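Local coordinates for meso-diaminopimelate dehydrogenase (Clostridium tetani, PDB 3WGZ), which catalyses the reversible NADP+-dependent oxidative deamination of meso-2,6-diaminopimelate at its D-configured centre, giving L-2-amino-6-oxopimelate and ammonia, at the interface of chains A and B. Sequence-based numbering; all coordinates share one arbitrary frame. Chains: chain A/B, Meso-diaminopimelate dehydrogenase.

Contact 1: the interface of chains A and B. Residues chain A 269, 271, 273, 279, 282-283; chain B 138-139, 266-267.
The A:Phe279 ring meets chain B through its rim. B:Leu139 CD1 and B:Met267 SD both lie in the ring plane at the edge, while A:Leu273 CD2, from the ring's own chain, sits 3.3 Å above one face, offset toward the rim. The thioether sulfur comes 3.8 Å from A:Phe279 CE1, and B:Leu139 CD2 lies 3.8 Å from A:Phe279 CD1 as the leucine crosses the phenylalanine at about a right angle. A:Phe279 reaches these partners with CG anti to the backbone N (chi1 -177°), which turns the ring toward B:Met267 and B:Leu139.

B:Met267 is the link between this ring and the sheet. Its side chain runs beside that of A:Leu271, both pointing the same way, and the B:Met267 CG to A:Leu271 CD2 approach of 3.3 Å is tighter than ordinary van der Waals packing. The thioether then bends (chi3 55°), leaving the CE methyl 4.2 Å from A:Phe269 CZ. Beneath the side chains, A:Leu271 and B:Met267 form an antiparallel beta bridge, so strand 263-273 of chain A pairs with strand 264-273 of chain B.

On the helical flank, at the C-terminal end of helix 123-138, the B:Ile138 CG2 methyl rests against both A:Phe279 and A:Val283. It lies 3.4 Å from A:Val283 CG2, another tight methyl pair, and 3.8 Å from A:Phe279 CE1.

Hydrophobic packing thus reinforces the pairing of strands from two subunits and packs a helix of one chain against a helix end of the other, probably stabilising the two-fold dimer.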
# COMPACT_ATOMS: atom_id res chain seq x y z
N PHE A 269 -5.73 -4.16 -0.13
CA PHE A 269 -5.27 -3.40 1.03
C PHE A 269 -6.49 -3.15 1.90
O PHE A 269 -7.49 -2.62 1.42
CB PHE A 269 -4.70 -2.04 0.61
CG PHE A 269 -4.17 -1.23 1.76
CD1 PHE A 269 -2.87 -1.45 2.25
CD2 PHE A 269 -4.94 -0.23 2.34
CE1 PHE A 269 -2.36 -0.68 3.29
CE2 PHE A 269 -4.43 0.55 3.39
CZ PHE A 269 -3.14 0.33 3.86
N LEU A 271 -8.13 -2.23 6.12
CA LEU A 271 -7.97 -1.77 7.48
C LEU A 271 -9.12 -2.24 8.35
O LEU A 271 -10.27 -2.34 7.90
CB LEU A 271 -7.93 -0.24 7.52
CG LEU A 271 -6.76 0.43 6.81
CD1 LEU A 271 -6.98 1.92 6.83
CD2 LEU A 271 -5.44 0.06 7.49
N LEU A 273 -10.05 -1.04 12.02
CA LEU A 273 -9.71 -0.12 13.10
C LEU A 273 -10.64 -0.08 14.30
O LEU A 273 -11.82 0.26 14.19
CB LEU A 273 -9.58 1.29 12.51
CG LEU A 273 -8.79 1.38 11.20
CD1 LEU A 273 -9.02 2.74 10.54
CD2 LEU A 273 -7.31 1.14 11.47
N PHE A 279 -6.22 5.99 14.69
CA PHE A 279 -5.45 5.51 13.54
C PHE A 279 -5.16 6.69 12.62
O PHE A 279 -4.03 6.91 12.21
CB PHE A 279 -6.21 4.44 12.75
CG PHE A 279 -5.41 3.88 11.60
CD1 PHE A 279 -4.34 3.01 11.83
CD2 PHE A 279 -5.70 4.25 10.28
CE1 PHE A 279 -3.57 2.52 10.77
CE2 PHE A 279 -4.94 3.77 9.22
CZ PHE A 279 -3.87 2.90 9.46
N SER A 282 -2.35 8.66 13.94
CA SER A 282 -1.01 8.11 13.79
C SER A 282 -0.54 8.39 12.38
O SER A 282 0.65 8.58 12.14
CB SER A 282 -1.00 6.61 14.03
OG SER A 282 -1.68 6.28 15.22
N VAL A 283 -1.47 8.40 11.44
CA VAL A 283 -1.10 8.66 10.06
C VAL A 283 -0.63 10.10 9.92
O VAL A 283 0.38 10.35 9.27
CB VAL A 283 -2.28 8.41 9.09
CG1 VAL A 283 -1.91 8.86 7.68
CG2 VAL A 283 -2.63 6.93 9.08
N ILE B 138 3.32 3.84 10.27
CA ILE B 138 2.02 4.33 10.74
C ILE B 138 1.66 3.81 12.13
O ILE B 138 1.01 4.50 12.92
CB ILE B 138 0.89 3.93 9.77
CG1 ILE B 138 1.24 4.34 8.34
CG2 ILE B 138 -0.41 4.60 10.21
CD1 ILE B 138 1.44 5.83 8.15
N LEU B 139 2.06 2.58 12.42
CA LEU B 139 1.79 1.97 13.71
C LEU B 139 3.13 1.53 14.30
O LEU B 139 3.50 0.36 14.23
CB LEU B 139 0.86 0.76 13.54
CG LEU B 139 -0.49 1.12 12.93
CD1 LEU B 139 -1.29 -0.14 12.63
CD2 LEU B 139 -1.26 2.02 13.89
N VAL B 266 -5.32 -2.74 12.77
CA VAL B 266 -4.75 -3.72 11.85
C VAL B 266 -4.74 -3.24 10.41
O VAL B 266 -5.75 -2.74 9.89
CB VAL B 266 -5.53 -5.06 11.91
CG1 VAL B 266 -4.87 -6.08 10.99
CG2 VAL B 266 -5.58 -5.57 13.33
N MET B 267 -3.59 -3.41 9.76
CA MET B 267 -3.40 -3.03 8.37
C MET B 267 -2.97 -4.28 7.66
O MET B 267 -2.17 -5.05 8.18
CB MET B 267 -2.29 -1.98 8.23
CG MET B 267 -2.53 -0.68 8.96
SD MET B 267 -1.02 0.29 9.02
CE MET B 267 -0.63 0.37 7.23

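Contact 2: the interface of chains A and B. Residues chain A 138-139, 259-260, 265; chain B 25, 278-279, 282.
Apolar packing first: A:Ile138 and A:Leu139 meet the B:Phe279 ring at neighbouring atoms. A:Ile138 CG2 lies 3.6 Å from B:Phe279 CE1, displaced to one side of the ring plane, the two side chains crossing at a slant. A:Leu139 CD2 sits at the ring edge, in its plane, 3.9 Å from B:Phe279 CD1. The A:Thr259 CG2 methyl makes a close van der Waals contact of 3.2 Å with the B:Ser282 hydroxyl OG. Farther out, the aliphatic parts of A:Gln260 and B:Gln25 slide past each other in opposite directions, CG to CG at 4.0 Å, with their amide planes turned 47° apart.

Polar contacts centre on A:Thr259. Its hydroxyl OG1 stands between the backbone N and the carbonyl carbon (chi1 41°), facing B:Glu278, and gives a weak hydrogen bond of 3.4 Å to the carboxylate OE1. That same hydroxyl accepts a weak bond from the side-chain amide NE2 of A:Gln265, whose bent chain brings the amide over beside B:Phe279 CB. B:Ser282 OG bonds weakly back to the B:Glu278 carbonyl within its helix. The approach of B:Glu278 OE2 to the A:Gln260 carbonyl O sets two acceptors together and is doubtful as modelled.

Within the fold, A:Thr259 ends strand 249-259 and A:Gln260 begins the short turn to strand 263-273. This hairpin tip fits between B:Gln25, just past helix 14-23, and the first turns of helix 276-296 of chain B, while the end of A helix 123-138 packs alongside.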
# COMPACT_ATOMS: atom_id res chain seq x y z
N ILE A 138 0.19 -0.90 -11.30
CA ILE A 138 0.79 -2.21 -11.51
C ILE A 138 -0.08 -3.07 -12.43
O ILE A 138 0.44 -3.85 -13.22
CB ILE A 138 0.97 -2.96 -10.18
CG1 ILE A 138 1.67 -2.07 -9.16
CG2 ILE A 138 1.76 -4.24 -10.44
CD1 ILE A 138 2.97 -1.49 -9.67
N LEU A 139 -1.39 -2.92 -12.29
CA LEU A 139 -2.33 -3.66 -13.12
C LEU A 139 -3.13 -2.62 -13.88
O LEU A 139 -4.24 -2.25 -13.49
CB LEU A 139 -3.25 -4.51 -12.25
CG LEU A 139 -2.57 -5.63 -11.46
CD1 LEU A 139 -3.57 -6.27 -10.52
CD2 LEU A 139 -2.02 -6.68 -12.42
N THR A 259 -3.18 -9.49 -16.69
CA THR A 259 -1.97 -9.12 -17.40
C THR A 259 -2.16 -9.76 -18.78
O THR A 259 -3.05 -10.59 -18.94
CB THR A 259 -0.71 -9.69 -16.68
OG1 THR A 259 -0.95 -11.03 -16.24
CG2 THR A 259 -0.35 -8.82 -15.48
N GLN A 260 -1.37 -9.35 -19.77
CA GLN A 260 -1.53 -9.92 -21.11
C GLN A 260 -1.74 -11.43 -21.05
O GLN A 260 -0.97 -12.14 -20.40
CB GLN A 260 -0.31 -9.64 -21.99
CG GLN A 260 -0.40 -8.36 -22.83
CD GLN A 260 -1.58 -8.37 -23.79
OE1 GLN A 260 -2.73 -8.20 -23.38
NE2 GLN A 260 -1.29 -8.56 -25.08
N GLN A 265 -4.97 -11.46 -11.62
CA GLN A 265 -4.07 -10.88 -10.64
C GLN A 265 -4.88 -10.03 -9.68
O GLN A 265 -5.60 -9.12 -10.12
CB GLN A 265 -3.02 -10.02 -11.34
CG GLN A 265 -2.40 -10.68 -12.56
CD GLN A 265 -1.36 -11.72 -12.20
OE1 GLN A 265 -1.44 -12.36 -11.15
NE2 GLN A 265 -0.40 -11.91 -13.09
N GLN B 25 0.43 -3.39 -22.60
CA GLN B 25 -0.64 -2.77 -21.81
C GLN B 25 -0.29 -1.35 -21.39
O GLN B 25 -1.02 -0.73 -20.63
CB GLN B 25 -0.92 -3.57 -20.53
CG GLN B 25 -1.21 -5.05 -20.72
CD GLN B 25 -1.72 -5.70 -19.45
OE1 GLN B 25 -1.18 -5.48 -18.37
NE2 GLN B 25 -2.76 -6.51 -19.58
N GLU B 278 4.21 -12.90 -14.50
CA GLU B 278 3.60 -11.78 -15.23
C GLU B 278 3.34 -10.57 -14.33
O GLU B 278 3.44 -9.41 -14.76
CB GLU B 278 2.29 -12.21 -15.90
CG GLU B 278 2.48 -13.12 -17.10
CD GLU B 278 1.18 -13.41 -17.84
OE1 GLU B 278 0.28 -14.05 -17.26
OE2 GLU B 278 1.05 -13.00 -19.01
N PHE B 279 3.02 -10.83 -13.06
CA PHE B 279 2.78 -9.74 -12.14
C PHE B 279 4.09 -9.02 -11.87
O PHE B 279 4.18 -7.80 -11.98
CB PHE B 279 2.23 -10.26 -10.82
CG PHE B 279 1.82 -9.16 -9.88
CD1 PHE B 279 0.71 -8.37 -10.15
CD2 PHE B 279 2.56 -8.91 -8.73
CE1 PHE B 279 0.34 -7.34 -9.30
CE2 PHE B 279 2.21 -7.88 -7.87
CZ PHE B 279 1.09 -7.09 -8.15
N SER B 282 4.90 -6.83 -14.60
CA SER B 282 4.08 -5.62 -14.61
C SER B 282 4.62 -4.59 -13.65
O SER B 282 4.63 -3.40 -13.95
CB SER B 282 2.63 -5.93 -14.23
OG SER B 282 1.96 -6.55 -15.29

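The C-alpha centres of contact 1 and contact 2 lie about 27 Å apart, on opposite sides of the two-fold axis relating the chains. Positions 138, 139, 279 and 282 occur in both with the chains exchanged, so the helix-end packing is seen twice, once in each half of the interface. Contact 1 adds the central strand pairing, whereas contact 2 extends outward to the hairpin turn and to residue 25. By symmetry each half carries both features, and strand 263-273 links the turn region of one half to the shared sheet, so the chains touch at well-separated places along the interface.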